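Local atomic coordinates of VgrG protein (Vibrio cholerae, PDB entry 4DTH), a protein that binds ATP and magnesium through the actin cross-linking domain of a VgrG toxin, which probably joins actin monomers covalently to one another. Residues Lys272-Lys285 / Phe322-Asn334. Numbering follows the deposited sequence.
Sequences KNAWEILPRTKPSK and FQDGGEVAGHGIN. With ATP (adenosine-5'-triphosphate), chain B; SO4 (sulfate ion), chain F.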
loop_
_atom_site.group_PDB
_atom_site.type_symbol
_atom_site.label_atom_id
_atom_site.label_comp_id
_atom_site.label_asym_id
_atom_site.label_seq_id
_atom_site.Cartn_x
_atom_site.Cartn_y
_atom_site.Cartn_z
ATOM N N LYS A 272 -2.982 8.937 -6.654
ATOM C CA LYS A 272 -2.083 7.843 -6.280
ATOM C C LYS A 272 -1.465 7.209 -7.536
ATOM O O LYS A 272 -0.265 6.930 -7.550
ATOM C CB LYS A 272 -2.860 6.779 -5.494
ATOM C CG LYS A 272 -3.261 7.180 -4.091
ATOM C CD LYS A 272 -3.946 5.959 -3.453
ATOM C CE LYS A 272 -4.263 6.129 -2.001
ATOM N NZ LYS A 272 -4.855 4.882 -1.439
ATOM N N ASN A 273 -2.276 7.031 -8.607
ATOM C CA ASN A 273 -1.803 6.463 -9.872
ATOM C C ASN A 273 -0.733 7.327 -10.528
ATOM O O ASN A 273 0.213 6.789 -11.098
ATOM C CB ASN A 273 -2.967 6.215 -10.829
ATOM C CG ASN A 273 -3.821 5.036 -10.428
ATOM O OD1 ASN A 273 -3.454 4.232 -9.562
ATOM N ND2 ASN A 273 -4.996 4.922 -11.026
ATOM N N ALA A 274 -0.858 8.662 -10.403
ATOM C CA ALA A 274 0.105 9.608 -10.963
ATOM C C ALA A 274 1.508 9.473 -10.353
ATOM O O ALA A 274 2.480 9.781 -11.033
ATOM C CB ALA A 274 -0.403 11.029 -10.831
ATOM N N TRP A 275 1.627 8.990 -9.093
ATOM C CA TRP A 275 2.935 8.749 -8.476
ATOM C C TRP A 275 3.635 7.558 -9.161
ATOM O O TRP A 275 4.865 7.549 -9.242
ATOM C CB TRP A 275 2.797 8.429 -6.977
ATOM C CG TRP A 275 2.553 9.629 -6.117
ATOM C CD1 TRP A 275 1.345 10.134 -5.740
ATOM C CD2 TRP A 275 3.548 10.442 -5.479
ATOM N NE1 TRP A 275 1.522 11.204 -4.896
ATOM C CE2 TRP A 275 2.865 11.446 -4.756
ATOM C CE3 TRP A 275 4.956 10.456 -5.494
ATOM C CZ2 TRP A 275 3.535 12.451 -4.049
ATOM C CZ3 TRP A 275 5.622 11.437 -4.769
ATOM C CH2 TRP A 275 4.916 12.421 -4.058
ATOM N N GLU A 276 2.843 6.540 -9.606
ATOM C CA GLU A 276 3.264 5.257 -10.228
ATOM C C GLU A 276 3.863 4.335 -9.158
ATOM O O GLU A 276 3.358 3.236 -8.924
ATOM C CB GLU A 276 4.225 5.450 -11.415
ATOM C CG GLU A 276 3.594 6.210 -12.576
ATOM C CD GLU A 276 4.489 6.392 -13.785
ATOM O OE1 GLU A 276 4.261 7.366 -14.536
ATOM O OE2 GLU A 276 5.420 5.577 -13.980
ATOM N N ILE A 277 4.934 4.799 -8.512
ATOM C CA ILE A 277 5.579 4.166 -7.371
ATOM C C ILE A 277 5.221 5.128 -6.233
ATOM O O ILE A 277 5.780 6.226 -6.121
ATOM C CB ILE A 277 7.104 3.960 -7.573
ATOM C CG1 ILE A 277 7.356 3.009 -8.770
ATOM C CG2 ILE A 277 7.740 3.410 -6.289
ATOM C CD1 ILE A 277 8.819 2.898 -9.271
ATOM N N LEU A 278 4.228 4.734 -5.446
ATOM C CA LEU A 278 3.668 5.576 -4.398
ATOM C C LEU A 278 4.365 5.444 -3.039
ATOM O O LEU A 278 4.299 4.376 -2.432
ATOM C CB LEU A 278 2.159 5.258 -4.253
ATOM C CG LEU A 278 1.372 5.984 -3.158
ATOM C CD1 LEU A 278 1.216 7.468 -3.473
ATOM C CD2 LEU A 278 -0.001 5.331 -2.954
ATOM N N PRO A 279 4.987 6.525 -2.511
ATOM C CA PRO A 279 5.554 6.446 -1.151
ATOM C C PRO A 279 4.452 6.100 -0.137
ATOM O O PRO A 279 3.349 6.662 -0.202
ATOM C CB PRO A 279 6.098 7.858 -0.920
ATOM C CG PRO A 279 6.362 8.390 -2.326
ATOM C CD PRO A 279 5.174 7.870 -3.089
ATOM N N ARG A 280 4.719 5.117 0.733
ATOM C CA ARG A 280 3.742 4.656 1.718
ATOM C C ARG A 280 4.150 4.985 3.140
ATOM O O ARG A 280 3.433 4.622 4.073
ATOM C CB ARG A 280 3.499 3.132 1.583
ATOM C CG ARG A 280 2.760 2.724 0.311
ATOM C CD ARG A 280 1.259 3.006 0.321
ATOM N NE ARG A 280 0.555 2.319 1.407
ATOM C CZ ARG A 280 0.085 2.925 2.493
ATOM N NH1 ARG A 280 0.242 4.232 2.652
ATOM N NH2 ARG A 280 -0.549 2.231 3.423
ATOM N N THR A 281 5.301 5.646 3.318
ATOM C CA THR A 281 5.796 5.974 4.653
ATOM C C THR A 281 5.801 7.477 4.802
ATOM O O THR A 281 6.145 8.197 3.859
ATOM C CB THR A 281 7.183 5.334 4.882
ATOM O OG1 THR A 281 7.081 3.919 4.714
ATOM C CG2 THR A 281 7.779 5.642 6.279
ATOM N N LYS A 282 5.411 7.948 5.997
ATOM C CA LYS A 282 5.392 9.367 6.355
ATOM C C LYS A 282 6.775 9.987 6.077
ATOM O O LYS A 282 7.766 9.535 6.659
ATOM C CB LYS A 282 5.007 9.516 7.843
ATOM C CG LYS A 282 4.935 10.952 8.372
ATOM C CD LYS A 282 4.687 10.983 9.901
ATOM C CE LYS A 282 3.282 10.571 10.305
ATOM N NZ LYS A 282 3.078 10.695 11.771
ATOM N N PRO A 283 6.862 10.988 5.162
ATOM C CA PRO A 283 8.169 11.573 4.826
ATOM C C PRO A 283 9.004 12.055 6.012
ATOM O O PRO A 283 10.212 11.819 6.031
ATOM C CB PRO A 283 7.796 12.719 3.875
ATOM C CG PRO A 283 6.583 12.218 3.193
ATOM C CD PRO A 283 5.797 11.572 4.318
ATOM N N SER A 284 8.363 12.679 7.020
ATOM C CA SER A 284 9.075 13.216 8.188
ATOM C C SER A 284 9.860 12.168 9.004
ATOM O O SER A 284 10.806 12.544 9.697
ATOM C CB SER A 284 8.132 14.025 9.073
ATOM O OG SER A 284 7.192 13.186 9.717
ATOM N N LYS A 285 9.523 10.864 8.871
ATOM C CA LYS A 285 10.230 9.784 9.583
ATOM C C LYS A 285 11.702 9.680 9.164
ATOM O O LYS A 285 12.553 9.375 10.008
ATOM C CB LYS A 285 9.534 8.428 9.384
ATOM C CG LYS A 285 8.154 8.285 10.061
ATOM C CD LYS A 285 8.192 8.147 11.595
ATOM C CE LYS A 285 8.679 6.804 12.091
ATOM N NZ LYS A 285 8.653 6.725 13.574
ATOM N N PHE A 322 4.374 18.544 5.231
ATOM C CA PHE A 322 5.267 17.417 5.473
ATOM C C PHE A 322 6.050 17.513 6.779
ATOM O O PHE A 322 6.366 16.480 7.368
ATOM C CB PHE A 322 6.162 17.151 4.262
ATOM C CG PHE A 322 5.399 16.539 3.108
ATOM C CD1 PHE A 322 4.702 15.344 3.269
ATOM C CD2 PHE A 322 5.370 17.163 1.865
ATOM C CE1 PHE A 322 3.980 14.779 2.208
ATOM C CE2 PHE A 322 4.648 16.601 0.802
ATOM C CZ PHE A 322 3.966 15.408 0.980
ATOM N N GLN A 323 6.354 18.742 7.219
ATOM C CA GLN A 323 7.087 19.020 8.455
ATOM C C GLN A 323 6.271 18.601 9.700
ATOM O O GLN A 323 6.845 18.023 10.623
ATOM C CB GLN A 323 7.481 20.509 8.486
ATOM C CG GLN A 323 7.893 21.061 9.844
ATOM C CD GLN A 323 8.109 22.547 9.733
ATOM O OE1 GLN A 323 7.177 23.347 9.865
ATOM N NE2 GLN A 323 9.340 22.940 9.435
ATOM N N ASP A 324 4.935 18.848 9.700
ATOM C CA ASP A 324 4.024 18.506 10.786
ATOM C C ASP A 324 3.594 17.031 10.746
ATOM O O ASP A 324 2.681 16.635 11.467
ATOM C CB ASP A 324 2.833 19.484 10.799
ATOM C CG ASP A 324 3.214 20.947 11.003
ATOM O OD1 ASP A 324 4.418 21.226 11.252
ATOM O OD2 ASP A 324 2.321 21.809 10.890
ATOM N N GLY A 325 4.258 16.240 9.900
ATOM C CA GLY A 325 4.010 14.810 9.756
ATOM C C GLY A 325 2.923 14.424 8.773
ATOM O O GLY A 325 2.313 13.366 8.916
ATOM N N GLY A 326 2.700 15.257 7.756
ATOM C CA GLY A 326 1.698 14.967 6.736
ATOM C C GLY A 326 2.060 13.742 5.924
ATOM O O GLY A 326 3.242 13.455 5.722
ATOM N N GLU A 327 1.049 12.995 5.494
ATOM C CA GLU A 327 1.242 11.772 4.718
ATOM C C GLU A 327 1.070 12.048 3.225
ATOM O O GLU A 327 0.291 12.925 2.842
ATOM C CB GLU A 327 0.242 10.709 5.176
ATOM C CG GLU A 327 0.406 10.293 6.632
ATOM C CD GLU A 327 1.417 9.198 6.911
ATOM O OE1 GLU A 327 2.196 8.841 5.997
ATOM O OE2 GLU A 327 1.440 8.706 8.059
ATOM N N VAL A 328 1.782 11.275 2.379
ATOM C CA VAL A 328 1.690 11.398 0.919
ATOM C C VAL A 328 0.276 11.057 0.438
ATOM O O VAL A 328 -0.282 11.803 -0.373
ATOM C CB VAL A 328 2.786 10.549 0.205
ATOM C CG1 VAL A 328 2.515 10.413 -1.295
ATOM C CG2 VAL A 328 4.171 11.148 0.444
ATOM N N ALA A 329 -0.305 9.948 0.951
ATOM C CA ALA A 329 -1.634 9.495 0.538
ATOM C C ALA A 329 -2.317 8.687 1.637
ATOM O O ALA A 329 -2.505 7.477 1.513
ATOM C CB ALA A 329 -1.529 8.675 -0.757
ATOM N N GLY A 330 -2.705 9.375 2.703
ATOM C CA GLY A 330 -3.393 8.730 3.822
ATOM C C GLY A 330 -2.474 7.941 4.733
ATOM O O GLY A 330 -1.242 8.009 4.594
ATOM N N HIS A 331 -3.076 7.192 5.684
ATOM C CA HIS A 331 -2.330 6.421 6.677
ATOM C C HIS A 331 -1.130 5.664 6.096
ATOM O O HIS A 331 -1.286 4.889 5.163
ATOM C CB HIS A 331 -3.250 5.527 7.523
ATOM C CG HIS A 331 -2.528 4.819 8.625
ATOM N ND1 HIS A 331 -1.854 5.513 9.618
ATOM C CD2 HIS A 331 -2.418 3.495 8.864
ATOM C CE1 HIS A 331 -1.333 4.589 10.405
ATOM N NE2 HIS A 331 -1.653 3.359 9.994
ATOM N N GLY A 332 0.049 5.950 6.615
ATOM C CA GLY A 332 1.274 5.319 6.142
ATOM C C GLY A 332 1.653 4.077 6.915
ATOM O O GLY A 332 1.034 3.767 7.937
ATOM N N ILE A 333 2.665 3.358 6.418
ATOM C CA ILE A 333 3.268 2.202 7.089
ATOM C C ILE A 333 4.535 2.819 7.684
ATOM O O ILE A 333 5.538 3.006 6.980
ATOM C CB ILE A 333 3.533 1.017 6.124
ATOM C CG1 ILE A 333 2.195 0.524 5.503
ATOM C CG2 ILE A 333 4.250 -0.129 6.875
ATOM C CD1 ILE A 333 2.309 -0.178 4.161
ATOM N N ASN A 334 4.433 3.250 8.958
ATOM C CA ASN A 334 5.461 4.044 9.638
ATOM C C ASN A 334 6.260 3.349 10.718
ATOM O O ASN A 334 7.181 3.954 11.274
ATOM C CB ASN A 334 4.816 5.324 10.195
ATOM C CG ASN A 334 4.096 6.123 9.131
ATOM O OD1 ASN A 334 4.445 6.069 7.948
ATOM N ND2 ASN A 334 3.050 6.844 9.515
HETATM P PG ATP B . -3.844 2.470 1.488
HETATM O O1G ATP B . -3.029 2.529 0.235
HETATM O O2G ATP B . -3.414 3.531 2.462
HETATM O O3G ATP B . -5.312 2.637 1.220
HETATM P PB ATP B . -3.998 0.285 3.360
HETATM O O1B ATP B . -3.956 1.181 4.533
HETATM O O2B ATP B . -5.411 -0.219 3.190
HETATM O O3B ATP B . -3.582 1.029 2.136
HETATM P PA ATP B . -1.634 -1.057 4.147
HETATM O O1A ATP B . -1.177 0.287 4.562
HETATM O O2A ATP B . -1.679 -1.937 5.399
HETATM O O3A ATP B . -3.004 -0.955 3.572
HETATM O "O5'" ATP B . -0.606 -1.636 3.058
HETATM C "C5'" ATP B . -0.745 -3.031 2.741
HETATM C "C4'" ATP B . 0.348 -3.521 1.828
HETATM O "O4'" ATP B . 1.652 -3.244 2.415
HETATM C "C3'" ATP B . 0.321 -5.033 1.600
HETATM O "O3'" ATP B . 0.743 -5.394 0.287
HETATM C "C2'" ATP B . 1.293 -5.527 2.663
HETATM O "O2'" ATP B . 1.761 -6.848 2.449
HETATM C "C1'" ATP B . 2.366 -4.467 2.523
HETATM N N9 ATP B . 3.338 -4.373 3.616
HETATM C C8 ATP B . 3.076 -4.136 4.938
HETATM N N7 ATP B . 4.152 -4.094 5.687
HETATM C C5 ATP B . 5.192 -4.323 4.796
HETATM C C6 ATP B . 6.591 -4.389 4.952
HETATM N N6 ATP B . 7.222 -4.226 6.122
HETATM N N1 ATP B . 7.335 -4.615 3.846
HETATM C C2 ATP B . 6.720 -4.761 2.669
HETATM N N3 ATP B . 5.418 -4.717 2.398
HETATM C C4 ATP B . 4.695 -4.496 3.511
HETATM S S SO4 F . -7.020 2.861 -4.055
HETATM O O1 SO4 F . -8.199 2.032 -3.782
HETATM O O2 SO4 F . -6.966 3.171 -5.462
HETATM O O3 SO4 F . -7.107 4.067 -3.252
HETATM O O4 SO4 F . -5.812 2.130 -3.668
HETATM O O HOH W 1 -5.444 6.137 0.968
HETATM O O HOH W 2 -0.866 11.600 -3.212
HETATM O O HOH W 3 0.651 6.262 0.635
HETATM O O HOH W 4 5.754 14.029 6.678
#
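Phe-322 meets Pro-283 where helix 312-323 ends in a Schellman motif, and the glycine-rich loop that follows runs beside 272-285 into the ATP pocket of the actin cross-linking domain. Pro-283 CG lies 3.6 Å from Phe-322 CD1, a rigid apolar ring against an aromatic one. Gly-325, the C-prime residue, takes the positive phi (87°) that glycine tolerates easily, and its bare backbone leaves room for the aliphatic chain of Lys-282. A water accepts from Ser-284 N and donates to the carbonyl oxygens of Phe-322 and Gly-326, tying the helix end to the turn at Ser-284. Branched Val-328 sends its two methyls to different partners: CG1, anti to the backbone N (chi1 167°), comes obliquely to the six-membered ring of Trp-275, 3.6 Å from CZ2, while CG2 touches Pro-279 and Pro-283. The small Ala-329 lets the extended Lys-272 chain pass toward a sulfate ion, probably from the crystallisation liquor, 3.0 Å from NZ to O3, and toward a weak bond with the gamma-phosphate. Bent at chi2 and chi3, Arg-280 presents its guanidinium to the triphosphate, ATP O2G lying over one face, while NH1 (3.0 Å) and NH2 (3.3 Å) both grip His-331 O close to the guanidinium plane. Gly-332 CA comes within 3.1 Å of Arg-280 O, which accepts Ile-333 N at 2.8 Å; Thr-281 OG1 in turn donates to Ile-333 O. Glu-327 probably helps to orient Asn-334, OE2 taking ND2 on the syn lone pair, and the amide's OD1 receives Lys-282 N at 2.9 Å, nearly straight (176°) but from above the carbonyl plane.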